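Local coordinates for uncharacterized protein (Escherichia coli UMEA 3162-1, PDB 4X5M) that mediates sugar transport across the membrane down a concentration gradient as a homodimer, probably by rocking movements that open a cavity to one side and then the other, at residues A[14-19]-A[63-68]; A[25-30]-A[77-82]; A[38-43]-A[71-76]. All coordinates share one frame; numbering follows the deposited sequence.

Contact 1. Residues A[14-19]-A[63-68]; sequences FTTFAF and LIANIV. With OLB ((2S)-2,3-dihydroxypropyl (9Z)-octadec-9-enoate), chain G; OLA (oleic acid), chain F.
The Phe17 ring meets Val68 obliquely, its CE1 lying 4.2 Å from Val68 CG1, while C18 of an oleic acid tail also reaches it from an oblique direction. The other ring near this contact, Phe19, carries C11 of the bound monoolein on one face, 3.6 Å above the plane and offset toward the rim. Between them helix 3-17 packs on helix 60-86 within the three-helix bundle of the PQ-loop family. Thr16 faces Ala65, with 6.3 Å between their CA atoms, and the small side chains of the pair are consistent with this close approach. Thr16 CG2 lies anti to the backbone N, which aims it across at Val68, whose CG1 is 3.6 Å away. The same torsion (chi1 -51°) leaves Thr16 OG1 beside its own backbone, where it hydrogen-bonds to Ala12 O while also resting 4.0 Å from Ala65 CB. Neighbouring Thr15 bonds instead to Ala11 O and to Trp50 NE1 of the second subunit. Asn66 leaves its helix away from 14-19, toward the bound monoolein, to which Asn66 ND2 of the second subunit also hydrogen-bonds. In this chain Asn66 ND2 donates to monoolein O23 at 2.9 Å, the bond bent to 139° at the hydrogen.

Contact 2. Residues A[25-30]-A[77-82]; sequences KTIRTR and LVITLI. With OLA (oleic acid), chain D.
Arg30 and Ile79 are the residues whose CA atoms come nearest across the two segments, 6.4 Å apart, where helix 20-29 runs out beside the still continuing helix 60-86. Arg30 is the first residue to leave helical angles, and its positive phi (58°) turns the chain out of the helix. One side chain does most of the work across the gap. Ile79 points toward the other segment and spreads its branches along the last turn: CD1 reaches Ile27 CA at 3.7 Å, and CG2 rests against Arg30 CA at 3.9 Å. With CG1 anti to the carbonyl carbon (chi1 -59°), the longer branch also passes the oleic acid carboxylate, Ile79 CG1 lying 3.6 Å from its O2. An alanine here would remove both branches and is likely to leave a gap beside Ile27 and Arg30, with the helix end less firmly seated. Within that last turn Lys25 O accepts from Thr29 N and, at 2.7 Å, from Thr29 OG1, the two donors coming from opposite faces of its plane. Thr32, in the loop that follows, also touches Ile79. The end of helix 20-29 thus packs on helix 60-86, joining the first and third transmembrane segments of the PQ-loop three-helix bundle.

Contact 3. Residues A[38-43]-A[71-76]; sequences VMYIMF and FLAAPV. With OLA (oleic acid), chain E; OLB ((2S)-2,3-dihydroxypropyl (9Z)-octadec-9-enoate), chain G.
Tyr40 is the first residue of 38-43 to reach across, and it does so with one flank of its ring and its hydroxyl. CE2 lies 4.1 Å from Ala73 CB, and the Ala73 carbonyl oxygen approaches the ring obliquely. Farther out, Val76 crosses the tyrosine side chain at about a right angle. With Val76 CG1 anti to the backbone N (chi1 169°), that methyl is the one placed against the tyrosine, 3.5 Å from Tyr40 OH and 3.6 Å from Tyr40 CZ, a contact of methyl with ring and hydroxyl oxygen in which no hydrogen bond takes part. The same hydroxyl also meets the lipid, Tyr40 OH lying 4.0 Å from C17 of the bound monoolein. These residues belong to the second and third transmembrane helices of the PQ-loop three-helix bundle, whose segments here run roughly antiparallel at 147° with axes 10.3 Å apart. At that spacing the rings of Tyr40 and Phe43 both reach Ala73 CB. The partner helix is kinked at Pro75, whose nitrogen makes no bond to the preceding turn. Phe43, its CG anti to the backbone N (chi1 -176°), carries its ring across so that its edge meets Ala73, CE2 standing 4.0 Å from the methyl CB. The edge also meets the monoolein chain, Phe43 CZ being 3.5 Å from C3 of the lipid. Phe19 of the second subunit makes edge-to-face contacts with both Phe43 and Tyr40.

In the fold
From the N terminus, helix 3-17 supplies the first half of contact 1, whose loop closes only when the chain returns at 63-68. Before that, helix 20-29 has opened contact 2 and helix 37-57 contact 3. Contact 1 therefore crosses both of the others, whereas contact 3, closing at 71-76, lies wholly within the longer span from 25-30 to 77-82. All three end on helix 60-86, which thus ties the other three helices together along its length. Contacts 2 and 3 touch directly, with Ile27 CD1 3.8 Å from Pro75 CB. Contacts 1 and 3, about 13 Å apart between centres, share the monoolein and the second subunit.

Contact 1. Residues A[14-19]-A[63-68]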
loop_
_atom_site.group_PDB
_atom_site.type_symbol
_atom_site.label_atom_id
_atom_site.label_comp_id
_atom_site.label_asym_id
_atom_site.label_seq_id
_atom_site.Cartn_x
_atom_site.Cartn_y
_atom_site.Cartn_z
ATOM N N PHE A 14 2.094 6.686 -8.348
ATOM C CA PHE A 14 1.298 7.391 -7.350
ATOM C C PHE A 14 1.109 6.610 -6.053
ATOM O O PHE A 14 1.203 7.185 -4.974
ATOM C CB PHE A 14 -0.065 7.768 -7.932
ATOM C CG PHE A 14 -0.041 9.027 -8.748
ATOM C CD1 PHE A 14 -0.096 10.265 -8.131
ATOM C CD2 PHE A 14 0.046 8.974 -10.128
ATOM C CE1 PHE A 14 -0.070 11.429 -8.875
ATOM C CE2 PHE A 14 0.074 10.135 -10.878
ATOM C CZ PHE A 14 0.015 11.362 -10.251
ATOM N N THR A 15 0.845 5.312 -6.146
ATOM C CA THR A 15 0.621 4.515 -4.941
ATOM C C THR A 15 1.907 4.267 -4.159
ATOM O O THR A 15 1.882 4.170 -2.931
ATOM C CB THR A 15 -0.026 3.152 -5.264
ATOM O OG1 THR A 15 0.760 2.461 -6.243
ATOM C CG2 THR A 15 -1.435 3.347 -5.788
ATOM N N THR A 16 3.032 4.167 -4.862
ATOM C CA THR A 16 4.300 3.873 -4.199
ATOM C C THR A 16 4.898 5.113 -3.538
ATOM O O THR A 16 5.438 5.036 -2.435
ATOM C CB THR A 16 5.336 3.284 -5.180
ATOM O OG1 THR A 16 4.754 2.189 -5.898
ATOM C CG2 THR A 16 6.560 2.789 -4.428
ATOM N N PHE A 17 4.788 6.255 -4.208
ATOM C CA PHE A 17 5.429 7.479 -3.731
ATOM C C PHE A 17 4.501 8.349 -2.888
ATOM O O PHE A 17 4.926 9.370 -2.347
ATOM C CB PHE A 17 5.968 8.286 -4.915
ATOM C CG PHE A 17 7.079 7.599 -5.660
ATOM C CD1 PHE A 17 7.911 6.696 -5.016
ATOM C CD2 PHE A 17 7.291 7.853 -7.005
ATOM C CE1 PHE A 17 8.933 6.061 -5.700
ATOM C CE2 PHE A 17 8.312 7.222 -7.694
ATOM C CZ PHE A 17 9.134 6.325 -7.040
ATOM N N ALA A 18 3.239 7.944 -2.777
ATOM C CA ALA A 18 2.265 8.676 -1.972
ATOM C C ALA A 18 2.712 8.784 -0.521
ATOM O O ALA A 18 2.744 9.874 0.049
ATOM C CB ALA A 18 0.900 8.009 -2.044
ATOM N N PHE A 19 3.054 7.645 0.072
ATOM C CA PHE A 19 3.441 7.601 1.477
ATOM C C PHE A 19 4.914 7.256 1.651
ATOM O O PHE A 19 5.359 6.932 2.751
ATOM C CB PHE A 19 2.576 6.593 2.232
ATOM C CG PHE A 19 1.111 6.914 2.202
ATOM C CD1 PHE A 19 0.580 7.860 3.061
ATOM C CD2 PHE A 19 0.266 6.272 1.314
ATOM C CE1 PHE A 19 -0.767 8.160 3.037
ATOM C CE2 PHE A 19 -1.082 6.566 1.284
ATOM C CZ PHE A 19 -1.600 7.513 2.147
ATOM N N LEU A 63 5.560 -5.418 -10.850
ATOM C CA LEU A 63 6.919 -5.739 -10.426
ATOM C C LEU A 63 7.636 -4.556 -9.785
ATOM O O LEU A 63 8.040 -4.628 -8.624
ATOM C CB LEU A 63 7.737 -6.253 -11.613
ATOM C CG LEU A 63 7.875 -7.771 -11.727
ATOM C CD1 LEU A 63 8.728 -8.149 -12.929
ATOM C CD2 LEU A 63 8.464 -8.345 -10.447
ATOM N N ILE A 64 7.795 -3.471 -10.538
ATOM C CA ILE A 64 8.562 -2.324 -10.061
ATOM C C ILE A 64 7.890 -1.656 -8.861
ATOM O O ILE A 64 8.565 -1.096 -8.000
ATOM C CB ILE A 64 8.785 -1.278 -11.187
ATOM C CG1 ILE A 64 9.858 -0.264 -10.777
ATOM C CG2 ILE A 64 7.482 -0.576 -11.560
ATOM C CD1 ILE A 64 10.131 0.794 -11.825
ATOM N N ALA A 65 6.564 -1.735 -8.794
ATOM C CA ALA A 65 5.824 -1.141 -7.688
ATOM C C ALA A 65 6.188 -1.813 -6.369
ATOM O O ALA A 65 6.441 -1.146 -5.366
ATOM C CB ALA A 65 4.326 -1.239 -7.936
ATOM N N ASN A 66 6.227 -3.141 -6.388
ATOM C CA ASN A 66 6.479 -3.916 -5.180
ATOM C C ASN A 66 7.961 -4.072 -4.856
ATOM O O ASN A 66 8.327 -4.275 -3.701
ATOM C CB ASN A 66 5.826 -5.291 -5.301
ATOM C CG ASN A 66 4.316 -5.223 -5.197
ATOM O OD1 ASN A 66 3.758 -5.240 -4.100
ATOM N ND2 ASN A 66 3.645 -5.147 -6.341
ATOM N N ILE A 67 8.815 -3.980 -5.871
ATOM C CA ILE A 67 10.254 -4.023 -5.634
ATOM C C ILE A 67 10.686 -2.758 -4.899
ATOM O O ILE A 67 11.439 -2.823 -3.927
ATOM C CB ILE A 67 11.054 -4.174 -6.944
ATOM C CG1 ILE A 67 10.861 -5.576 -7.523
ATOM C CG2 ILE A 67 12.533 -3.920 -6.697
ATOM C CD1 ILE A 67 11.513 -5.778 -8.876
ATOM N N VAL A 68 10.192 -1.610 -5.357
ATOM C CA VAL A 68 10.462 -0.343 -4.685
ATOM C C VAL A 68 9.858 -0.350 -3.283
ATOM O O VAL A 68 10.484 0.111 -2.324
ATOM C CB VAL A 68 9.909 0.860 -5.481
ATOM C CG1 VAL A 68 10.092 2.148 -4.697
ATOM C CG2 VAL A 68 10.596 0.964 -6.830
HETATM C C1 OLB G . 1.646 -2.793 -3.357
HETATM C C2 OLB G . 1.810 -1.485 -2.617
HETATM C C3 OLB G . 1.358 -1.695 -1.188
HETATM C C4 OLB G . 0.389 -0.605 -0.772
HETATM C C5 OLB G . -0.665 -1.189 0.154
HETATM O O19 OLB G . 1.709 -3.844 -2.751
HETATM O O20 OLB G . 1.408 -2.791 -4.741
HETATM C C21 OLB G . 0.761 -3.953 -5.201
HETATM C C22 OLB G . 0.265 -3.716 -6.607
HETATM O O23 OLB G . 1.089 -4.410 -7.511
HETATM C C24 OLB G . -1.152 -4.222 -6.729
HETATM O O25 OLB G . -2.042 -3.151 -6.514
HETATM C C6 OLB G . -1.709 -0.165 0.561
HETATM C C7 OLB G . -1.088 0.903 1.445
HETATM C C8 OLB G . -1.658 0.917 2.859
HETATM C C9 OLB G . -2.842 1.864 2.987
HETATM C C10 OLB G . -2.718 3.178 3.287
HETATM C C11 OLB G . -1.368 3.807 3.541
HETATM C C12 OLB G . -0.987 3.672 5.003
HETATM C C13 OLB G . 0.446 3.186 5.050
HETATM C C14 OLB G . 0.740 2.440 6.332
HETATM C C15 OLB G . 2.163 1.936 6.257
HETATM C C16 OLB G . 2.283 1.000 5.074
HETATM C C17 OLB G . 3.590 1.242 4.353
HETATM C C18 OLB G . 3.355 1.077 2.869
HETATM C C12 OLA F . 7.878 6.043 -14.942
HETATM C C13 OLA F . 7.341 6.060 -13.529
HETATM C C14 OLA F . 7.708 4.763 -12.843
HETATM C C15 OLA F . 6.939 4.643 -11.546
HETATM C C16 OLA F . 7.090 3.235 -11.015
HETATM C C17 OLA F . 8.020 3.247 -9.823
HETATM C C18 OLA F . 7.200 3.318 -8.554
#

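Contact 2. Residues A[25-30]-A[77-82]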
loop_
_atom_site.group_PDB
_atom_site.type_symbol
_atom_site.label_atom_id
_atom_site.label_comp_id
_atom_site.label_asym_id
_atom_site.label_seq_id
_atom_site.Cartn_x
_atom_site.Cartn_y
_atom_site.Cartn_z
ATOM N N LYS A 25 11.336 9.077 6.202
ATOM C CA LYS A 25 11.461 9.742 7.495
ATOM C C LYS A 25 11.799 8.742 8.597
ATOM O O LYS A 25 12.631 9.014 9.462
ATOM C CB LYS A 25 10.170 10.483 7.848
ATOM C CG LYS A 25 10.251 11.285 9.138
ATOM C CD LYS A 25 8.870 11.618 9.675
ATOM C CE LYS A 25 8.803 13.058 10.159
ATOM N NZ LYS A 25 9.962 13.412 11.027
ATOM N N THR A 26 11.140 7.588 8.557
ATOM C CA THR A 26 11.373 6.530 9.534
ATOM C C THR A 26 12.801 6.008 9.434
ATOM O O THR A 26 13.472 5.808 10.447
ATOM C CB THR A 26 10.388 5.356 9.348
ATOM O OG1 THR A 26 9.047 5.822 9.548
ATOM C CG2 THR A 26 10.685 4.241 10.341
ATOM N N ILE A 27 13.261 5.797 8.207
ATOM C CA ILE A 27 14.624 5.340 7.962
ATOM C C ILE A 27 15.639 6.381 8.431
ATOM O O ILE A 27 16.664 6.045 9.027
ATOM C CB ILE A 27 14.849 5.029 6.465
ATOM C CG1 ILE A 27 13.979 3.845 6.034
ATOM C CG2 ILE A 27 16.315 4.734 6.185
ATOM C CD1 ILE A 27 14.081 3.512 4.560
ATOM N N ARG A 28 15.333 7.649 8.176
ATOM C CA ARG A 28 16.231 8.743 8.529
ATOM C C ARG A 28 16.299 8.977 10.038
ATOM O O ARG A 28 17.383 9.145 10.598
ATOM C CB ARG A 28 15.798 10.030 7.818
ATOM C CG ARG A 28 16.716 11.217 8.059
ATOM C CD ARG A 28 16.206 12.462 7.350
ATOM N NE ARG A 28 14.844 12.796 7.756
ATOM C CZ ARG A 28 14.537 13.486 8.850
ATOM N NH1 ARG A 28 15.498 13.919 9.653
ATOM N NH2 ARG A 28 13.270 13.742 9.141
ATOM N N THR A 29 15.143 8.981 10.695
ATOM C CA THR A 29 15.076 9.302 12.119
ATOM C C THR A 29 15.188 8.074 13.017
ATOM O O THR A 29 15.403 8.205 14.225
ATOM C CB THR A 29 13.763 10.035 12.468
ATOM O OG1 THR A 29 12.646 9.177 12.198
ATOM C CG2 THR A 29 13.630 11.309 11.652
ATOM N N ARG A 30 15.033 6.890 12.427
ATOM C CA ARG A 30 15.061 5.626 13.166
ATOM C C ARG A 30 13.995 5.579 14.261
ATOM O O ARG A 30 14.127 4.844 15.240
ATOM C CB ARG A 30 16.447 5.380 13.772
ATOM C CG ARG A 30 17.550 5.151 12.750
ATOM C CD ARG A 30 18.879 4.874 13.432
ATOM N NE ARG A 30 19.900 4.440 12.484
ATOM C CZ ARG A 30 20.769 5.255 11.892
ATOM N NH1 ARG A 30 20.744 6.556 12.151
ATOM N NH2 ARG A 30 21.663 4.769 11.043
ATOM N N LEU A 77 11.257 -2.370 8.763
ATOM C CA LEU A 77 11.115 -3.513 9.660
ATOM C C LEU A 77 12.432 -3.815 10.374
ATOM O O LEU A 77 12.439 -4.134 11.564
ATOM C CB LEU A 77 10.632 -4.751 8.897
ATOM C CG LEU A 77 10.459 -6.025 9.734
ATOM C CD1 LEU A 77 9.580 -5.761 10.947
ATOM C CD2 LEU A 77 9.883 -7.154 8.897
ATOM N N VAL A 78 13.540 -3.707 9.644
ATOM C CA VAL A 78 14.868 -3.928 10.216
ATOM C C VAL A 78 15.131 -2.997 11.397
ATOM O O VAL A 78 15.514 -3.444 12.477
ATOM C CB VAL A 78 15.982 -3.727 9.166
ATOM C CG1 VAL A 78 17.337 -3.582 9.846
ATOM C CG2 VAL A 78 16.000 -4.880 8.179
ATOM N N ILE A 79 14.917 -1.704 11.180
ATOM C CA ILE A 79 15.088 -0.707 12.231
ATOM C C ILE A 79 14.136 -0.972 13.396
ATOM O O ILE A 79 14.507 -0.822 14.562
ATOM C CB ILE A 79 14.861 0.723 11.692
ATOM C CG1 ILE A 79 15.847 1.031 10.564
ATOM C CG2 ILE A 79 14.998 1.749 12.807
ATOM C CD1 ILE A 79 15.585 2.350 9.870
ATOM N N THR A 80 12.912 -1.380 13.072
ATOM C CA THR A 80 11.909 -1.688 14.088
ATOM C C THR A 80 12.365 -2.832 14.988
ATOM O O THR A 80 12.240 -2.762 16.211
ATOM C CB THR A 80 10.552 -2.058 13.454
ATOM O OG1 THR A 80 10.069 -0.956 12.676
ATOM C CG2 THR A 80 9.531 -2.392 14.531
ATOM N N LEU A 81 12.900 -3.882 14.373
ATOM C CA LEU A 81 13.377 -5.046 15.112
ATOM C C LEU A 81 14.609 -4.711 15.950
ATOM O O LEU A 81 14.793 -5.257 17.039
ATOM C CB LEU A 81 13.685 -6.195 14.150
ATOM C CG LEU A 81 12.465 -6.834 13.480
ATOM C CD1 LEU A 81 12.887 -7.819 12.400
ATOM C CD2 LEU A 81 11.589 -7.518 14.519
ATOM N N ILE A 82 15.448 -3.815 15.441
ATOM C CA ILE A 82 16.621 -3.362 16.180
ATOM C C ILE A 82 16.205 -2.555 17.409
ATOM O O ILE A 82 16.693 -2.797 18.514
ATOM C CB ILE A 82 17.557 -2.509 15.299
ATOM C CG1 ILE A 82 18.199 -3.368 14.207
ATOM C CG2 ILE A 82 18.638 -1.857 16.143
ATOM C CD1 ILE A 82 19.120 -2.596 13.283
HETATM C C1 OLA D . 19.050 0.771 8.037
HETATM O O1 OLA D . 19.412 0.932 9.232
HETATM O O2 OLA D . 17.960 0.196 7.778
HETATM C C2 OLA D . 19.925 1.268 6.907
HETATM C C3 OLA D . 19.451 0.660 5.606
HETATM C C4 OLA D . 20.202 -0.627 5.345
HETATM C C5 OLA D . 19.449 -1.454 4.326
HETATM C C6 OLA D . 19.460 -2.904 4.755
HETATM C C7 OLA D . 18.141 -3.550 4.394
HETATM C C8 OLA D . 18.153 -5.005 4.813
HETATM C C9 OLA D . 18.999 -5.803 3.845
HETATM C C10 OLA D . 18.716 -7.099 3.606
HETATM C C11 OLA D . 17.546 -7.768 4.297
HETATM C C12 OLA D . 17.328 -9.141 3.699
HETATM C C13 OLA D . 16.601 -9.008 2.378
HETATM C C14 OLA D . 16.781 -10.269 1.563
HETATM C C15 OLA D . 16.070 -10.117 0.236
HETATM C C16 OLA D . 16.208 -11.386 -0.577
HETATM C C17 OLA D . 15.091 -11.445 -1.595
HETATM C C18 OLA D . 15.366 -12.547 -2.593
#

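Contact 3. Residues A[38-43]-A[71-76]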
loop_
_atom_site.group_PDB
_atom_site.type_symbol
_atom_site.label_atom_id
_atom_site.label_comp_id
_atom_site.label_asym_id
_atom_site.label_seq_id
_atom_site.Cartn_x
_atom_site.Cartn_y
_atom_site.Cartn_z
ATOM N N VAL A 38 4.292 -7.476 13.342
ATOM C CA VAL A 38 3.401 -8.447 12.708
ATOM C C VAL A 38 2.796 -7.909 11.413
ATOM O O VAL A 38 2.754 -8.611 10.401
ATOM C CB VAL A 38 2.260 -8.866 13.661
ATOM C CG1 VAL A 38 1.237 -9.727 12.931
ATOM C CG2 VAL A 38 2.820 -9.606 14.864
ATOM N N MET A 39 2.339 -6.661 11.445
ATOM C CA MET A 39 1.728 -6.049 10.268
ATOM C C MET A 39 2.725 -5.924 9.116
ATOM O O MET A 39 2.373 -6.146 7.959
ATOM C CB MET A 39 1.143 -4.673 10.612
ATOM C CG MET A 39 -0.073 -4.725 11.524
ATOM S SD MET A 39 -1.108 -3.245 11.424
ATOM C CE MET A 39 0.060 -1.968 11.871
ATOM N N TYR A 40 3.970 -5.581 9.434
ATOM C CA TYR A 40 4.988 -5.417 8.401
ATOM C C TYR A 40 5.442 -6.756 7.827
ATOM O O TYR A 40 5.763 -6.851 6.643
ATOM C CB TYR A 40 6.187 -4.636 8.943
ATOM C CG TYR A 40 6.168 -3.182 8.536
ATOM C CD1 TYR A 40 5.404 -2.257 9.234
ATOM C CD2 TYR A 40 6.897 -2.739 7.440
ATOM C CE1 TYR A 40 5.374 -0.926 8.862
ATOM C CE2 TYR A 40 6.874 -1.409 7.058
ATOM C CZ TYR A 40 6.111 -0.507 7.773
ATOM O OH TYR A 40 6.083 0.817 7.399
ATOM N N ILE A 41 5.468 -7.788 8.665
ATOM C CA ILE A 41 5.800 -9.129 8.199
ATOM C C ILE A 41 4.706 -9.638 7.264
ATOM O O ILE A 41 4.992 -10.223 6.218
ATOM C CB ILE A 41 5.991 -10.113 9.371
ATOM C CG1 ILE A 41 7.230 -9.731 10.181
ATOM C CG2 ILE A 41 6.126 -11.539 8.860
ATOM C CD1 ILE A 41 7.507 -10.654 11.349
ATOM N N MET A 42 3.453 -9.403 7.643
ATOM C CA MET A 42 2.322 -9.726 6.779
ATOM C C MET A 42 2.406 -8.949 5.470
ATOM O O MET A 42 2.185 -9.500 4.390
ATOM C CB MET A 42 0.996 -9.420 7.478
ATOM C CG MET A 42 0.541 -10.468 8.475
ATOM S SD MET A 42 -1.115 -10.103 9.089
ATOM C CE MET A 42 -2.006 -9.918 7.544
ATOM N N PHE A 43 2.725 -7.663 5.580
ATOM C CA PHE A 43 2.828 -6.783 4.423
ATOM C C PHE A 43 3.923 -7.243 3.468
ATOM O O PHE A 43 3.711 -7.324 2.260
ATOM C CB PHE A 43 3.093 -5.344 4.873
ATOM C CG PHE A 43 3.128 -4.350 3.746
ATOM C CD1 PHE A 43 1.978 -4.048 3.038
ATOM C CD2 PHE A 43 4.307 -3.705 3.408
ATOM C CE1 PHE A 43 2.004 -3.131 2.004
ATOM C CE2 PHE A 43 4.339 -2.786 2.378
ATOM C CZ PHE A 43 3.187 -2.499 1.675
ATOM N N PHE A 71 12.111 -2.222 -1.013
ATOM C CA PHE A 71 13.286 -1.444 -0.630
ATOM C C PHE A 71 12.952 -0.346 0.377
ATOM O O PHE A 71 13.845 0.240 0.988
ATOM C CB PHE A 71 13.948 -0.829 -1.866
ATOM C CG PHE A 71 14.965 -1.722 -2.518
ATOM C CD1 PHE A 71 14.571 -2.737 -3.373
ATOM C CD2 PHE A 71 16.318 -1.543 -2.279
ATOM C CE1 PHE A 71 15.506 -3.559 -3.975
ATOM C CE2 PHE A 71 17.258 -2.360 -2.876
ATOM C CZ PHE A 71 16.853 -3.369 -3.725
ATOM N N LEU A 72 11.663 -0.066 0.541
ATOM C CA LEU A 72 11.214 0.929 1.507
ATOM C C LEU A 72 10.720 0.273 2.791
ATOM O O LEU A 72 10.970 0.771 3.888
ATOM C CB LEU A 72 10.108 1.802 0.906
ATOM C CG LEU A 72 10.554 2.874 -0.090
ATOM C CD1 LEU A 72 9.353 3.610 -0.667
ATOM C CD2 LEU A 72 11.511 3.847 0.581
ATOM N N ALA A 73 10.030 -0.854 2.647
ATOM C CA ALA A 73 9.407 -1.528 3.783
ATOM C C ALA A 73 10.398 -2.362 4.593
ATOM O O ALA A 73 10.346 -2.372 5.822
ATOM C CB ALA A 73 8.257 -2.404 3.304
ATOM N N ALA A 74 11.289 -3.068 3.903
ATOM C CA ALA A 74 12.258 -3.935 4.574
ATOM C C ALA A 74 13.188 -3.180 5.537
ATOM O O ALA A 74 13.400 -3.642 6.657
ATOM C CB ALA A 74 13.080 -4.716 3.544
ATOM N N PRO A 75 13.748 -2.025 5.117
ATOM C CA PRO A 75 14.577 -1.293 6.084
ATOM C C PRO A 75 13.788 -0.813 7.301
ATOM O O PRO A 75 14.341 -0.762 8.399
ATOM C CB PRO A 75 15.093 -0.100 5.270
ATOM C CG PRO A 75 15.057 -0.566 3.866
ATOM C CD PRO A 75 13.824 -1.410 3.778
ATOM N N VAL A 76 12.520 -0.466 7.102
ATOM C CA VAL A 76 11.660 -0.037 8.202
ATOM C C VAL A 76 11.495 -1.150 9.237
ATOM O O VAL A 76 11.592 -0.909 10.442
ATOM C CB VAL A 76 10.273 0.407 7.694
ATOM C CG1 VAL A 76 9.308 0.599 8.856
ATOM C CG2 VAL A 76 10.391 1.688 6.883
HETATM C C1 OLA E . 11.938 -10.451 -14.856
HETATM O O1 OLA E . 12.487 -11.578 -14.971
HETATM O O2 OLA E . 10.884 -10.195 -15.495
HETATM C C2 OLA E . 12.545 -9.404 -13.947
HETATM C C3 OLA E . 12.159 -9.707 -12.516
HETATM C C4 OLA E . 13.376 -9.634 -11.620
HETATM C C5 OLA E . 13.102 -10.449 -10.374
HETATM C C6 OLA E . 13.890 -9.905 -9.202
HETATM C C7 OLA E . 13.401 -10.565 -7.930
HETATM C C8 OLA E . 14.166 -10.020 -6.744
HETATM C C9 OLA E . 13.416 -8.841 -6.165
HETATM C C10 OLA E . 13.982 -8.066 -5.217
HETATM C C11 OLA E . 15.379 -8.358 -4.714
HETATM C C12 OLA E . 15.781 -7.291 -3.720
HETATM C C13 OLA E . 17.218 -7.493 -3.295
HETATM C C14 OLA E . 17.333 -7.335 -1.793
HETATM C C15 OLA E . 16.700 -6.032 -1.354
HETATM C C16 OLA E . 16.475 -6.066 0.141
HETATM C C17 OLA E . 15.686 -4.847 0.567
HETATM C C18 OLA E . 16.606 -3.649 0.652
HETATM C C1 OLB G . 1.646 -2.793 -3.357
HETATM C C2 OLB G . 1.810 -1.485 -2.617
HETATM C C3 OLB G . 1.358 -1.695 -1.188
HETATM C C4 OLB G . 0.389 -0.605 -0.772
HETATM C C5 OLB G . -0.665 -1.189 0.154
HETATM O O19 OLB G . 1.709 -3.844 -2.751
HETATM O O20 OLB G . 1.408 -2.791 -4.741
HETATM C C21 OLB G . 0.761 -3.953 -5.201
HETATM C C22 OLB G . 0.265 -3.716 -6.607
HETATM O O23 OLB G . 1.089 -4.410 -7.511
HETATM C C24 OLB G . -1.152 -4.222 -6.729
HETATM O O25 OLB G . -2.042 -3.151 -6.514
HETATM C C6 OLB G . -1.709 -0.165 0.561
HETATM C C7 OLB G . -1.088 0.903 1.445
HETATM C C8 OLB G . -1.658 0.917 2.859
HETATM C C9 OLB G . -2.842 1.864 2.987
HETATM C C10 OLB G . -2.718 3.178 3.287
HETATM C C11 OLB G . -1.368 3.807 3.541
HETATM C C12 OLB G . -0.987 3.672 5.003
HETATM C C13 OLB G . 0.446 3.186 5.050
HETATM C C14 OLB G . 0.740 2.440 6.332
HETATM C C15 OLB G . 2.163 1.936 6.257
HETATM C C16 OLB G . 2.283 1.000 5.074
HETATM C C17 OLB G . 3.590 1.242 4.353
HETATM C C18 OLB G . 3.355 1.077 2.869
#